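Local coordinates for alginate lyase, family PL7 (PDB 4BE3), which acts as an exolytic alginate lyase, probably cleaving the polysaccharide by beta-elimination, at residues His116-Ile121 and Ile142-Asp147; Ser149-Tyr154 and Ile238-Ile243; Val136-Glu141 and Phe212-Leu217. All blocks are in the same frame, centred on the assembly; numbering follows the deposited sequence.

Interaction 1: residues His116-Ile121 and Ile142-Asp147; sequences HENEPI and INTKGD
This is a loop-to-loop contact at one end of a sheet of the PL7 beta-jelly roll: H116 and N118, on the connection between strands 104-112 and 121-126, reach across to residues 142-146, which follow strand 133-141. The CA atoms approach no closer than 6.6 Å, at N118 and N143, and the two loops meet mainly through side chains reaching to backbone. The imidazole of H116 does most of this. CG stands anti to the carbonyl carbon (chi1 -71°) on a CB that points toward the other loop, and the ring presents its NE2 edge to two carbonyls. NE2 donates to T144 O at 3.0 Å, and T144 O lies in the ring plane, but the N-H...O angle of 128° makes the bond weak. The same oxygen also accepts from R245 NH1. H116 NE2 lies equally close, 3.0 Å, to G146 O. The N143 amide comes up beside the CD2 edge of the imidazole, its plane turned 83° from the ring. An alanine in place of this histidine would probably deprive T144 O of this weak donor and open a gap between the N143 amide and G146. The backbone opposite is sharply bent: N143 is the centre of an inverse gamma turn, and G146 has a positive phi at which a CB would press against the carbonyl of K145, a conformation that glycine tolerates. Further along, the side chain of N118 points to the start of the second loop, where its CG stands 3.9 Å from I142 O.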
ATOM      1  N   HIS A 116      16.548  -4.149  10.297  1.00 28.40           N
ATOM      2  CA  HIS A 116      17.335  -5.372  10.145  1.00 29.52           C
ATOM      3  C   HIS A 116      17.144  -6.093   8.842  1.00 28.27           C
ATOM      4  O   HIS A 116      17.933  -6.961   8.526  1.00 27.94           O
ATOM      5  CB  HIS A 116      16.951  -6.300  11.288  1.00 29.47           C
ATOM      6  CG  HIS A 116      17.436  -5.858  12.634  1.00 28.58           C
ATOM      7  ND1 HIS A 116      18.639  -5.219  12.834  1.00 33.56           N
ATOM      8  CD2 HIS A 116      16.831  -5.993  13.880  1.00 32.42           C
ATOM      9  CE1 HIS A 116      18.816  -5.036  14.152  1.00 37.29           C
ATOM     10  NE2 HIS A 116      17.711  -5.508  14.810  1.00 34.05           N
ATOM     11  N   GLU A 117      16.103  -5.711   8.054  1.00 27.53           N
ATOM     12  CA  GLU A 117      15.848  -6.371   6.766  1.00 25.88           C
ATOM     13  C   GLU A 117      15.617  -7.902   7.011  1.00 27.02           C
ATOM     14  O   GLU A 117      16.021  -8.712   6.178  1.00 27.76           O
ATOM     15  CB  GLU A 117      16.896  -6.129   5.666  1.00 30.25           C
ATOM     16  CG  GLU A 117      17.005  -4.595   5.477  1.00 36.75           C
ATOM     17  CD  GLU A 117      18.054  -4.141   4.477  1.00 47.82           C
ATOM     18  OE1 GLU A 117      18.168  -4.662   3.395  1.00 42.75           O
ATOM     19  OE2 GLU A 117      18.793  -3.202   4.829  1.00 63.39           O
ATOM     20  N   ASN A 118      14.907  -8.250   8.099  1.00 23.78           N
ATOM     21  CA  ASN A 118      14.622  -9.716   8.307  1.00 23.94           C
ATOM     22  C   ASN A 118      13.304 -10.103   7.601  1.00 25.92           C
ATOM     23  O   ASN A 118      12.617  -9.192   7.060  1.00 25.77           O
ATOM     24  CB  ASN A 118      14.466  -9.918   9.787  1.00 23.30           C
ATOM     25  CG  ASN A 118      15.826  -9.824  10.550  1.00 21.96           C
ATOM     26  OD1 ASN A 118      16.896  -9.731   9.905  1.00 24.31           O
ATOM     27  ND2 ASN A 118      15.800  -9.921  11.888  1.00 24.37           N
ATOM     28  N   GLU A 119      12.857 -11.363   7.698  1.00 21.76           N
ATOM     29  CA  GLU A 119      11.567 -11.763   7.071  1.00 20.98           C
ATOM     30  C   GLU A 119      10.577 -12.209   8.051  1.00 22.74           C
ATOM     31  O   GLU A 119      10.706 -13.260   8.704  1.00 21.19           O
ATOM     32  CB  GLU A 119      11.883 -12.999   6.170  1.00 23.52           C
ATOM     33  CG  GLU A 119      12.678 -12.619   4.887  1.00 25.66           C
ATOM     34  CD  GLU A 119      14.177 -12.827   4.930  1.00 33.36           C
ATOM     35  OE1 GLU A 119      14.752 -13.669   5.734  1.00 33.54           O
ATOM     36  OE2 GLU A 119      14.828 -12.025   4.262  1.00 36.44           O
ATOM     37  N   PRO A 120       9.443 -11.512   8.149  1.00 20.08           N
ATOM     38  CA  PRO A 120       8.347 -12.004   8.898  1.00 20.82           C
ATOM     39  C   PRO A 120       7.905 -13.449   8.416  1.00 21.26           C
ATOM     40  O   PRO A 120       7.309 -14.202   9.245  1.00 22.01           O
ATOM     41  CB  PRO A 120       7.189 -10.959   8.559  1.00 22.71           C
ATOM     42  CG  PRO A 120       8.039  -9.722   8.405  1.00 20.13           C
ATOM     43  CD  PRO A 120       9.263 -10.151   7.605  1.00 22.84           C
ATOM     44  N   ILE A 121       8.110 -13.751   7.131  1.00 18.54           N
ATOM     45  CA  ILE A 121       7.802 -15.184   6.737  1.00 16.53           C
ATOM     46  C   ILE A 121       8.602 -15.575   5.572  1.00 16.90           C
ATOM     47  O   ILE A 121       8.853 -14.805   4.619  1.00 18.19           O
ATOM     48  CB  ILE A 121       6.295 -15.409   6.408  1.00 17.61           C
ATOM     49  CG1 ILE A 121       6.105 -16.857   5.946  1.00 20.19           C
ATOM     50  CG2 ILE A 121       5.756 -14.452   5.291  1.00 18.66           C
ATOM     51  CD1 ILE A 121       4.635 -17.308   5.850  1.00 22.51           C
ATOM     52  N   ILE A 142      12.624 -13.383  14.032  1.00 19.95           N
ATOM     53  CA  ILE A 142      12.318 -12.283  14.947  1.00 21.12           C
ATOM     54  C   ILE A 142      12.875 -10.972  14.443  1.00 22.61           C
ATOM     55  O   ILE A 142      13.892 -10.898  13.792  1.00 23.06           O
ATOM     56  CB  ILE A 142      12.828 -12.584  16.407  1.00 23.98           C
ATOM     57  CG1 ILE A 142      14.303 -12.994  16.354  1.00 23.52           C
ATOM     58  CG2 ILE A 142      11.978 -13.691  17.071  1.00 22.81           C
ATOM     59  CD1 ILE A 142      15.000 -12.809  17.776  1.00 25.13           C
ATOM     60  N   ASN A 143      12.119  -9.877  14.728  1.00 22.25           N
ATOM     61  CA  ASN A 143      12.715  -8.579  14.479  1.00 24.69           C
ATOM     62  C   ASN A 143      13.546  -8.158  15.717  1.00 25.47           C
ATOM     63  O   ASN A 143      13.011  -7.556  16.656  1.00 28.23           O
ATOM     64  CB  ASN A 143      11.559  -7.572  14.246  1.00 24.79           C
ATOM     65  CG  ASN A 143      12.085  -6.270  13.583  1.00 30.23           C
ATOM     66  OD1 ASN A 143      11.339  -5.267  13.390  1.00 31.79           O
ATOM     67  ND2 ASN A 143      13.298  -6.313  13.153  1.00 26.49           N
ATOM     68  N   THR A 144      14.793  -8.638  15.729  1.00 27.27           N
ATOM     69  CA  THR A 144      15.605  -8.699  16.951  1.00 28.95           C
ATOM     70  C   THR A 144      15.680  -7.329  17.633  1.00 31.10           C
ATOM     71  O   THR A 144      15.849  -6.324  16.950  1.00 32.16           O
ATOM     72  CB  THR A 144      17.037  -9.060  16.531  1.00 29.36           C
ATOM     73  OG1 THR A 144      16.963 -10.126  15.573  1.00 28.28           O
ATOM     74  CG2 THR A 144      17.895  -9.586  17.780  1.00 30.30           C
ATOM     75  N   LYS A 145      15.503  -7.313  18.939  1.00 31.90           N
ATOM     76  CA  LYS A 145      15.709  -6.055  19.739  1.00 35.50           C
ATOM     77  C   LYS A 145      17.183  -5.930  19.812  1.00 36.16           C
ATOM     78  O   LYS A 145      17.838  -6.795  20.300  1.00 39.73           O
ATOM     79  CB  LYS A 145      15.040  -6.229  21.101  1.00 38.47           C
ATOM     80  CG  LYS A 145      15.058  -4.959  21.993  1.00 41.23           C
ATOM     81  CD  LYS A 145      14.650  -5.454  23.378  1.00 48.60           C
ATOM     82  CE  LYS A 145      15.118  -4.504  24.475  1.00 62.90           C
ATOM     83  NZ  LYS A 145      14.294  -3.267  24.340  1.00 60.43           N
ATOM     84  N   GLY A 146      17.762  -4.836  19.324  1.00 46.11           N
ATOM     85  CA  GLY A 146      19.241  -4.747  19.411  1.00 47.29           C
ATOM     86  C   GLY A 146      19.976  -5.454  18.270  1.00 46.16           C
ATOM     87  O   GLY A 146      19.514  -5.455  17.171  1.00 49.27           O
ATOM     88  N   ASP A 147      21.073  -6.108  18.556  1.00 41.40           N
ATOM     89  CA  ASP A 147      21.994  -6.588  17.562  1.00 46.18           C
ATOM     90  C   ASP A 147      21.381  -7.804  16.862  1.00 41.36           C
ATOM     91  O   ASP A 147      21.164  -8.900  17.451  1.00 38.96           O
ATOM     92  CB  ASP A 147      23.255  -7.033  18.307  1.00 48.17           C
ATOM     93  CG  ASP A 147      24.273  -7.761  17.455  1.00 56.50           C
ATOM     94  OD1 ASP A 147      24.283  -7.712  16.198  1.00 50.34           O
ATOM     95  OD2 ASP A 147      25.134  -8.426  18.127  1.00 68.72           O
TER

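Interaction 2: residues Ser149-Tyr154 and Ile238-Ile243; sequences SKRWDY and IGRDGI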
ATOM      1  N   SER A 149      22.805  -9.922  15.077  1.00 34.58           N
ATOM      2  CA  SER A 149      23.543 -11.135  14.865  1.00 32.72           C
ATOM      3  C   SER A 149      22.948 -12.247  15.788  1.00 34.10           C
ATOM      4  O   SER A 149      23.370 -13.378  15.628  1.00 35.20           O
ATOM      5  CB  SER A 149      25.052 -10.978  15.207  1.00 43.35           C
ATOM      6  OG  SER A 149      25.092 -10.611  16.578  1.00 42.70           O
ATOM      7  N   LYS A 150      22.095 -11.904  16.772  1.00 32.18           N
ATOM      8  CA  LYS A 150      21.548 -12.944  17.636  1.00 33.10           C
ATOM      9  C   LYS A 150      20.148 -13.413  17.121  1.00 33.07           C
ATOM     10  O   LYS A 150      19.396 -14.071  17.877  1.00 31.78           O
ATOM     11  CB  LYS A 150      21.335 -12.403  19.036  1.00 42.27           C
ATOM     12  CG  LYS A 150      22.645 -12.107  19.827  1.00 50.28           C
ATOM     13  CD  LYS A 150      22.316 -10.886  20.726  1.00 68.53           C
ATOM     14  CE  LYS A 150      23.403 -10.494  21.773  1.00 65.68           C
ATOM     15  NZ  LYS A 150      23.324 -11.419  22.944  1.00 69.96           N
ATOM     16  N   ARG A 151      19.778 -12.996  15.912  1.00 28.10           N
ATOM     17  CA  ARG A 151      18.426 -13.381  15.383  1.00 26.66           C
ATOM     18  C   ARG A 151      18.251 -14.868  15.214  1.00 26.33           C
ATOM     19  O   ARG A 151      19.218 -15.630  15.187  1.00 27.04           O
ATOM     20  CB  ARG A 151      18.231 -12.732  14.014  1.00 25.33           C
ATOM     21  CG  ARG A 151      19.236 -13.298  12.962  1.00 28.35           C
ATOM     22  CD  ARG A 151      19.152 -12.485  11.630  1.00 33.42           C
ATOM     23  NE  ARG A 151      20.153 -12.986  10.656  1.00 43.38           N
ATOM     24  CZ  ARG A 151      21.473 -12.869  10.819  1.00 44.12           C
ATOM     25  NH1 ARG A 151      22.006 -12.331  11.915  1.00 54.60           N
ATOM     26  NH2 ARG A 151      22.317 -13.372   9.944  1.00 53.08           N
ATOM     27  N   TRP A 152      16.986 -15.318  14.988  1.00 24.01           N
ATOM     28  CA  TRP A 152      16.766 -16.732  14.626  1.00 22.08           C
ATOM     29  C   TRP A 152      15.387 -16.767  13.968  1.00 19.43           C
ATOM     30  O   TRP A 152      14.610 -15.809  14.121  1.00 21.97           O
ATOM     31  CB  TRP A 152      16.752 -17.586  15.951  1.00 24.33           C
ATOM     32  CG  TRP A 152      16.127 -16.972  17.206  1.00 25.88           C
ATOM     33  CD1 TRP A 152      16.769 -16.336  18.228  1.00 26.09           C
ATOM     34  CD2 TRP A 152      14.692 -16.929  17.557  1.00 22.81           C
ATOM     35  NE1 TRP A 152      15.835 -15.951  19.179  1.00 27.51           N
ATOM     36  CE2 TRP A 152      14.589 -16.309  18.797  1.00 26.02           C
ATOM     37  CE3 TRP A 152      13.510 -17.424  16.903  1.00 22.58           C
ATOM     38  CZ2 TRP A 152      13.376 -16.153  19.472  1.00 25.54           C
ATOM     39  CZ3 TRP A 152      12.276 -17.282  17.572  1.00 23.46           C
ATOM     40  CH2 TRP A 152      12.214 -16.634  18.822  1.00 26.99           C
ATOM     41  N   ASP A 153      15.136 -17.913  13.364  1.00 20.20           N
ATOM     42  CA  ASP A 153      13.868 -18.251  12.702  1.00 20.52           C
ATOM     43  C   ASP A 153      13.199 -19.307  13.573  1.00 24.54           C
ATOM     44  O   ASP A 153      13.872 -20.218  14.097  1.00 24.77           O
ATOM     45  CB  ASP A 153      14.128 -18.929  11.379  1.00 23.02           C
ATOM     46  CG  ASP A 153      14.442 -17.990  10.226  1.00 24.15           C
ATOM     47  OD1 ASP A 153      15.002 -16.873  10.409  1.00 24.23           O
ATOM     48  OD2 ASP A 153      14.173 -18.410   9.077  1.00 22.87           O
ATOM     49  N   TYR A 154      11.892 -19.257  13.679  1.00 18.05           N
ATOM     50  CA  TYR A 154      11.112 -20.284  14.334  1.00 19.97           C
ATOM     51  C   TYR A 154      10.296 -20.957  13.259  1.00 21.03           C
ATOM     52  O   TYR A 154       9.600 -20.301  12.484  1.00 21.24           O
ATOM     53  CB  TYR A 154      10.207 -19.600  15.278  1.00 22.30           C
ATOM     54  CG  TYR A 154       9.309 -20.612  15.964  1.00 24.65           C
ATOM     55  CD1 TYR A 154       9.847 -21.765  16.599  1.00 28.82           C
ATOM     56  CD2 TYR A 154       7.907 -20.530  15.821  1.00 32.78           C
ATOM     57  CE1 TYR A 154       8.977 -22.762  17.171  1.00 33.37           C
ATOM     58  CE2 TYR A 154       7.052 -21.432  16.461  1.00 37.88           C
ATOM     59  CZ  TYR A 154       7.579 -22.533  17.127  1.00 41.04           C
ATOM     60  OH  TYR A 154       6.698 -23.396  17.654  1.00 43.57           O
ATOM     61  N   ILE A 238      25.399 -22.840  17.037  1.00 39.07           N
ATOM     62  CA  ILE A 238      25.607 -21.455  16.511  1.00 42.69           C
ATOM     63  C   ILE A 238      25.713 -20.455  17.589  1.00 43.91           C
ATOM     64  O   ILE A 238      26.517 -19.573  17.414  1.00 42.75           O
ATOM     65  CB  ILE A 238      24.437 -20.955  15.555  1.00 50.53           C
ATOM     66  CG1 ILE A 238      24.512 -21.625  14.184  0.70 48.20           C
ATOM     67  CG2 ILE A 238      24.542 -19.438  15.386  0.70 50.67           C
ATOM     68  CD1 ILE A 238      25.859 -22.296  13.911  0.70 36.37           C
ATOM     69  N   GLY A 239      24.872 -20.515  18.646  1.00 38.77           N
ATOM     70  CA  GLY A 239      24.819 -19.508  19.717  1.00 46.76           C
ATOM     71  C   GLY A 239      23.853 -18.403  19.231  1.00 48.24           C
ATOM     72  O   GLY A 239      24.302 -17.458  18.567  1.00 50.21           O
ATOM     73  N   ARG A 240      22.530 -18.564  19.359  1.00 41.87           N
ATOM     74  CA  ARG A 240      21.542 -17.460  18.973  1.00 41.33           C
ATOM     75  C   ARG A 240      20.449 -17.481  19.990  1.00 42.02           C
ATOM     76  O   ARG A 240      19.654 -18.404  20.086  1.00 40.31           O
ATOM     77  CB  ARG A 240      20.870 -17.615  17.636  1.00 33.68           C
ATOM     78  CG  ARG A 240      21.774 -17.607  16.485  1.00 38.81           C
ATOM     79  CD  ARG A 240      22.369 -16.251  16.081  1.00 36.47           C
ATOM     80  NE  ARG A 240      23.137 -16.527  14.830  1.00 36.90           N
ATOM     81  CZ  ARG A 240      22.575 -16.566  13.598  1.00 45.84           C
ATOM     82  NH1 ARG A 240      21.228 -16.362  13.413  1.00 37.08           N
ATOM     83  NH2 ARG A 240      23.342 -16.826  12.546  1.00 43.80           N
ATOM     84  N   ASP A 241      20.427 -16.421  20.739  1.00 41.72           N
ATOM     85  CA  ASP A 241      19.579 -16.311  21.874  1.00 43.13           C
ATOM     86  C   ASP A 241      18.994 -14.870  21.887  1.00 39.42           C
ATOM     87  O   ASP A 241      18.751 -14.323  22.958  1.00 37.04           O
ATOM     88  CB  ASP A 241      20.434 -16.526  23.103  1.00 48.01           C
ATOM     89  CG  ASP A 241      21.405 -15.398  23.356  0.70 48.90           C
ATOM     90  OD1 ASP A 241      21.980 -14.769  22.413  0.70 43.89           O
ATOM     91  OD2 ASP A 241      21.586 -15.153  24.551  0.70 55.86           O
ATOM     92  N   GLY A 242      18.759 -14.266  20.677  1.00 32.68           N
ATOM     93  CA  GLY A 242      18.136 -12.932  20.718  1.00 34.22           C
ATOM     94  C   GLY A 242      16.719 -12.931  21.225  1.00 30.90           C
ATOM     95  O   GLY A 242      16.025 -13.972  21.195  1.00 32.39           O
ATOM     96  N   ILE A 243      16.277 -11.764  21.616  1.00 31.78           N
ATOM     97  CA  ILE A 243      14.900 -11.506  21.944  1.00 31.97           C
ATOM     98  C   ILE A 243      14.358 -10.517  20.889  1.00 31.15           C
ATOM     99  O   ILE A 243      15.130  -9.780  20.209  1.00 30.50           O
ATOM    100  CB  ILE A 243      14.723 -11.040  23.402  1.00 39.34           C
ATOM    101  CG1 ILE A 243      15.533  -9.747  23.663  1.00 39.18           C
ATOM    102  CG2 ILE A 243      15.072 -12.243  24.342  1.00 43.30           C
ATOM    103  CD1 ILE A 243      15.016  -8.939  24.806  1.00 50.56           C
TER
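R240 lays its side chain over the backbone of S149-R151, and its guanidinium overlaps that of R151. The contact packs the loop leading into strand 153-157 of the jelly roll against the long connection that follows helix 229-234. A bend at chi2 (-74°) sets CD of R240 3.1 Å from S149 O. From there NH1 donates to R151 O at 2.8 Å with a nearly straight N-H...O angle of 161°; the acceptor lies in the guanidinium plane, whereas the donor stands well above the carbonyl plane. The two guanidinium planes are only 23° apart, and R240 NH1 sits over the centre of the R151 group, 4.4 Å from R151 NH1. Such closeness of like charges would probably be costly alone, but R151 NH1 donates to N148 O, and E141 offers R151 NE a long, weak ion pair. Beside the arginines the backbones come together directly: G242 N donates to K150 O at 2.9 Å. Any CB on G242 would clash with that same carbonyl, so the close approach depends on glycine here. K150 and D241 run side by side in the same direction, joined by a long salt bridge, and D241 also has a weak ion pair with K224. W152 meets this loop beyond K150 and R151. Its indole, which also makes an edge-to-face pair with F221, turns its pyrrole nitrogen to the loop: NE1 donates to G242 O at 2.8 Å.

Interaction 3: residues Val136-Glu141 and Phe212-Leu217; sequences VFWNYE and FTKNLL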
ATOM      1  N   VAL A 136       6.764 -29.085   3.461  1.00 15.57           N
ATOM      2  CA  VAL A 136       6.515 -27.588   3.315  1.00 15.50           C
ATOM      3  C   VAL A 136       6.403 -27.057   4.707  1.00 17.14           C
ATOM      4  O   VAL A 136       5.696 -27.650   5.586  1.00 16.69           O
ATOM      5  CB  VAL A 136       5.167 -27.365   2.608  1.00 14.91           C
ATOM      6  CG1 VAL A 136       4.839 -25.805   2.626  1.00 17.10           C
ATOM      7  CG2 VAL A 136       5.326 -27.769   1.096  1.00 17.75           C
ATOM      8  N   PHE A 137       7.157 -25.995   5.029  1.00 16.55           N
ATOM      9  CA  PHE A 137       7.057 -25.465   6.353  1.00 15.58           C
ATOM     10  C   PHE A 137       7.298 -23.952   6.244  1.00 16.76           C
ATOM     11  O   PHE A 137       7.728 -23.484   5.141  1.00 17.17           O
ATOM     12  CB  PHE A 137       8.151 -26.007   7.333  1.00 16.70           C
ATOM     13  CG  PHE A 137       9.555 -25.994   6.783  1.00 16.58           C
ATOM     14  CD1 PHE A 137      10.375 -24.830   7.008  1.00 16.32           C
ATOM     15  CD2 PHE A 137      10.111 -27.195   6.244  1.00 17.07           C
ATOM     16  CE1 PHE A 137      11.775 -24.789   6.624  1.00 17.60           C
ATOM     17  CE2 PHE A 137      11.501 -27.140   5.798  1.00 17.82           C
ATOM     18  CZ  PHE A 137      12.279 -25.997   6.023  1.00 17.12           C
ATOM     19  N   TRP A 138       6.974 -23.191   7.256  1.00 16.49           N
ATOM     20  CA  TRP A 138       7.232 -21.737   7.113  1.00 15.92           C
ATOM     21  C   TRP A 138       7.949 -21.215   8.330  1.00 15.61           C
ATOM     22  O   TRP A 138       7.697 -21.694   9.433  1.00 17.67           O
ATOM     23  CB  TRP A 138       5.913 -20.974   6.861  1.00 15.64           C
ATOM     24  CG  TRP A 138       4.988 -21.006   8.036  1.00 18.03           C
ATOM     25  CD1 TRP A 138       4.053 -22.008   8.303  1.00 19.20           C
ATOM     26  CD2 TRP A 138       4.823 -19.974   9.072  1.00 17.56           C
ATOM     27  NE1 TRP A 138       3.294 -21.658   9.389  1.00 20.56           N
ATOM     28  CE2 TRP A 138       3.721 -20.447   9.910  1.00 18.07           C
ATOM     29  CE3 TRP A 138       5.444 -18.718   9.326  1.00 17.46           C
ATOM     30  CZ2 TRP A 138       3.243 -19.730  11.032  1.00 21.86           C
ATOM     31  CZ3 TRP A 138       4.943 -17.997  10.450  1.00 22.59           C
ATOM     32  CH2 TRP A 138       3.901 -18.495  11.268  1.00 21.97           C
ATOM     33  N   ASN A 139       8.822 -20.229   8.145  1.00 15.69           N
ATOM     34  CA  ASN A 139       9.666 -19.750   9.283  1.00 15.62           C
ATOM     35  C   ASN A 139       9.284 -18.264   9.558  1.00 16.52           C
ATOM     36  O   ASN A 139       9.036 -17.504   8.571  1.00 18.87           O
ATOM     37  CB  ASN A 139      11.104 -19.662   8.828  1.00 15.88           C
ATOM     38  CG  ASN A 139      11.762 -21.042   8.863  1.00 18.17           C
ATOM     39  OD1 ASN A 139      11.042 -22.038   8.877  1.00 17.92           O
ATOM     40  ND2 ASN A 139      13.164 -21.078   8.817  1.00 18.00           N
ATOM     41  N   TYR A 140       9.267 -17.908  10.831  1.00 16.86           N
ATOM     42  CA  TYR A 140       9.069 -16.487  11.244  1.00 17.50           C
ATOM     43  C   TYR A 140      10.435 -16.078  11.745  1.00 19.84           C
ATOM     44  O   TYR A 140      10.977 -16.785  12.652  1.00 19.33           O
ATOM     45  CB  TYR A 140       8.061 -16.500  12.415  1.00 18.08           C
ATOM     46  CG  TYR A 140       7.974 -15.093  13.013  1.00 19.23           C
ATOM     47  CD1 TYR A 140       7.180 -14.120  12.347  1.00 18.83           C
ATOM     48  CD2 TYR A 140       8.672 -14.780  14.210  1.00 19.80           C
ATOM     49  CE1 TYR A 140       7.056 -12.842  12.885  1.00 19.42           C
ATOM     50  CE2 TYR A 140       8.583 -13.478  14.765  1.00 22.14           C
ATOM     51  CZ  TYR A 140       7.765 -12.534  14.028  1.00 20.63           C
ATOM     52  OH  TYR A 140       7.692 -11.216  14.588  1.00 23.01           O
ATOM     53  N   GLU A 141      11.023 -14.946  11.281  1.00 17.95           N
ATOM     54  CA  GLU A 141      12.290 -14.537  11.866  1.00 19.10           C
ATOM     55  C   GLU A 141      12.032 -13.381  12.817  1.00 22.09           C
ATOM     56  O   GLU A 141      11.226 -12.438  12.487  1.00 21.32           O
ATOM     57  CB  GLU A 141      13.143 -14.091  10.702  1.00 18.82           C
ATOM     58  CG  GLU A 141      14.485 -13.512  11.237  1.00 22.55           C
ATOM     59  CD  GLU A 141      15.409 -13.278  10.045  1.00 26.67           C
ATOM     60  OE1 GLU A 141      15.008 -12.803   8.916  1.00 25.73           O
ATOM     61  OE2 GLU A 141      16.632 -13.570  10.239  1.00 32.77           O
ATOM     62  N   PHE A 212      -2.839 -20.746   9.655  1.00 21.07           N
ATOM     63  CA  PHE A 212      -2.091 -20.279  10.828  1.00 20.72           C
ATOM     64  C   PHE A 212      -2.455 -18.774  11.015  1.00 22.15           C
ATOM     65  O   PHE A 212      -2.703 -18.095  10.011  1.00 22.55           O
ATOM     66  CB  PHE A 212      -0.570 -20.292  10.614  1.00 20.43           C
ATOM     67  CG  PHE A 212      -0.057 -21.701  10.364  1.00 22.74           C
ATOM     68  CD1 PHE A 212       0.275 -22.514  11.438  1.00 22.54           C
ATOM     69  CD2 PHE A 212      -0.025 -22.201   9.086  1.00 21.26           C
ATOM     70  CE1 PHE A 212       0.707 -23.864  11.192  1.00 23.42           C
ATOM     71  CE2 PHE A 212       0.398 -23.572   8.815  1.00 21.41           C
ATOM     72  CZ  PHE A 212       0.787 -24.357   9.943  1.00 22.01           C
ATOM     73  N   THR A 213      -2.281 -18.284  12.219  1.00 21.68           N
ATOM     74  CA  THR A 213      -2.482 -16.806  12.496  1.00 21.77           C
ATOM     75  C   THR A 213      -1.281 -16.362  13.204  1.00 24.05           C
ATOM     76  O   THR A 213      -0.878 -16.968  14.257  1.00 26.03           O
ATOM     77  CB  THR A 213      -3.722 -16.573  13.347  1.00 25.83           C
ATOM     78  OG1 THR A 213      -4.838 -17.061  12.642  1.00 26.17           O
ATOM     79  CG2 THR A 213      -3.902 -15.075  13.711  1.00 26.08           C
ATOM     80  N   LYS A 214      -0.625 -15.303  12.772  1.00 22.25           N
ATOM     81  CA  LYS A 214       0.553 -14.792  13.523  1.00 22.76           C
ATOM     82  C   LYS A 214       0.470 -13.251  13.563  1.00 23.94           C
ATOM     83  O   LYS A 214       0.470 -12.613  12.502  1.00 23.32           O
ATOM     84  CB  LYS A 214       1.814 -15.232  12.759  1.00 23.04           C
ATOM     85  CG  LYS A 214       3.142 -14.670  13.310  1.00 25.02           C
ATOM     86  CD  LYS A 214       3.491 -15.210  14.673  1.00 25.74           C
ATOM     87  CE  LYS A 214       4.831 -14.622  15.223  1.00 25.58           C
ATOM     88  NZ  LYS A 214       5.083 -15.074  16.660  1.00 26.75           N
ATOM     89  N   ASN A 215       0.402 -12.666  14.781  1.00 23.15           N
ATOM     90  CA  ASN A 215       0.303 -11.214  14.885  1.00 25.26           C
ATOM     91  C   ASN A 215       1.668 -10.616  14.604  1.00 27.36           C
ATOM     92  O   ASN A 215       2.647 -10.970  15.249  1.00 28.64           O
ATOM     93  CB  ASN A 215      -0.090 -10.946  16.313  1.00 27.91           C
ATOM     94  CG  ASN A 215      -0.435  -9.493  16.519  1.00 32.37           C
ATOM     95  OD1 ASN A 215       0.146  -8.607  15.929  1.00 31.55           O
ATOM     96  ND2 ASN A 215      -1.382  -9.257  17.416  1.00 36.03           N
ATOM     97  N   LEU A 216       1.776  -9.729  13.612  1.00 22.35           N
ATOM     98  CA  LEU A 216       3.088  -9.112  13.334  1.00 22.76           C
ATOM     99  C   LEU A 216       3.345  -7.765  14.063  1.00 23.62           C
ATOM    100  O   LEU A 216       4.443  -7.201  13.912  1.00 25.28           O
ATOM    101  CB  LEU A 216       3.159  -8.812  11.859  1.00 20.64           C
ATOM    102  CG  LEU A 216       2.925 -10.023  10.891  1.00 20.96           C
ATOM    103  CD1 LEU A 216       3.141  -9.563   9.422  1.00 21.15           C
ATOM    104  CD2 LEU A 216       4.079 -11.097  11.301  1.00 22.29           C
ATOM    105  N   LEU A 217       2.363  -7.397  14.936  1.00 24.51           N
ATOM    106  CA  LEU A 217       2.458  -6.141  15.682  1.00 27.89           C
ATOM    107  C   LEU A 217       2.812  -6.321  17.137  1.00 31.17           C
ATOM    108  O   LEU A 217       3.089  -5.314  17.792  1.00 30.73           O
ATOM    109  CB  LEU A 217       1.086  -5.402  15.655  1.00 25.78           C
ATOM    110  CG  LEU A 217       0.440  -5.152  14.262  1.00 27.95           C
ATOM    111  CD1 LEU A 217      -0.868  -4.301  14.406  1.00 26.86           C
ATOM    112  CD2 LEU A 217       1.400  -4.441  13.313  1.00 27.15           C
TER
HETATM  113  O   HOH W   1       5.253 -11.057  16.122  1.00 23.84           O
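W138 directs the edge of its indole at the face of F212, an edge-to-face (T-shaped) pair with the five-membered ring centroid 4.5 Å from the F212 centroid and the planes at 65°. NE1 of W138 is the atom that points in, sitting over the centre of the phenyl ring. Two residues on, K214 crosses the Y140 ring at about a right angle: its CE makes a CH-pi contact 3.6 Å from the Y140 centroid, and NZ adds a cation-pi contact over the same face at 4.4 Å. CG anti to the backbone N (chi1 174°), then a bend at chi2, shape the lysine for this. L216 CD2 meets Y140 CE1 at the ring edge. These side chains fill the interior of the jelly-roll sandwich, between strands of its two sheets that run nearly parallel, 9° apart, with axes 10.8 Å from each other. Farther out, M198 and L200 of strand 197-203 pack on W138, and T156 touches both W138 and F212. Y140 OH is hydrogen-bonded to E244 OE2 and meets a water that also reaches N215 O. At the end of the strand, N215 OD1 accepts from L217 N at 2.7 Å, forming an Asx turn.

In the fold
Interactions 1 and 2, with centres 10 Å apart, share a seam where K145 N probably bonds I243 O (2.8 Å) and T144 packs on R151. The centre of interaction 3 lies about 13 Å from that of interaction 1 and about 16 Å from that of interaction 2. It is tied to interaction 1 by a probable bond from E119 N to E141 OE1 (2.9 Å), and to interaction 2 through the neighbouring strands 133-141 and 153-157, where Y154 N stands 2.8 Å from Y140 O. The bound tartrate lies about 10 Å from the N118 side chain and about 12 Å from that of R151. Interaction 1 is linked to its pocket through E119 OE2, hydrogen-bonded to the pocket residue H111.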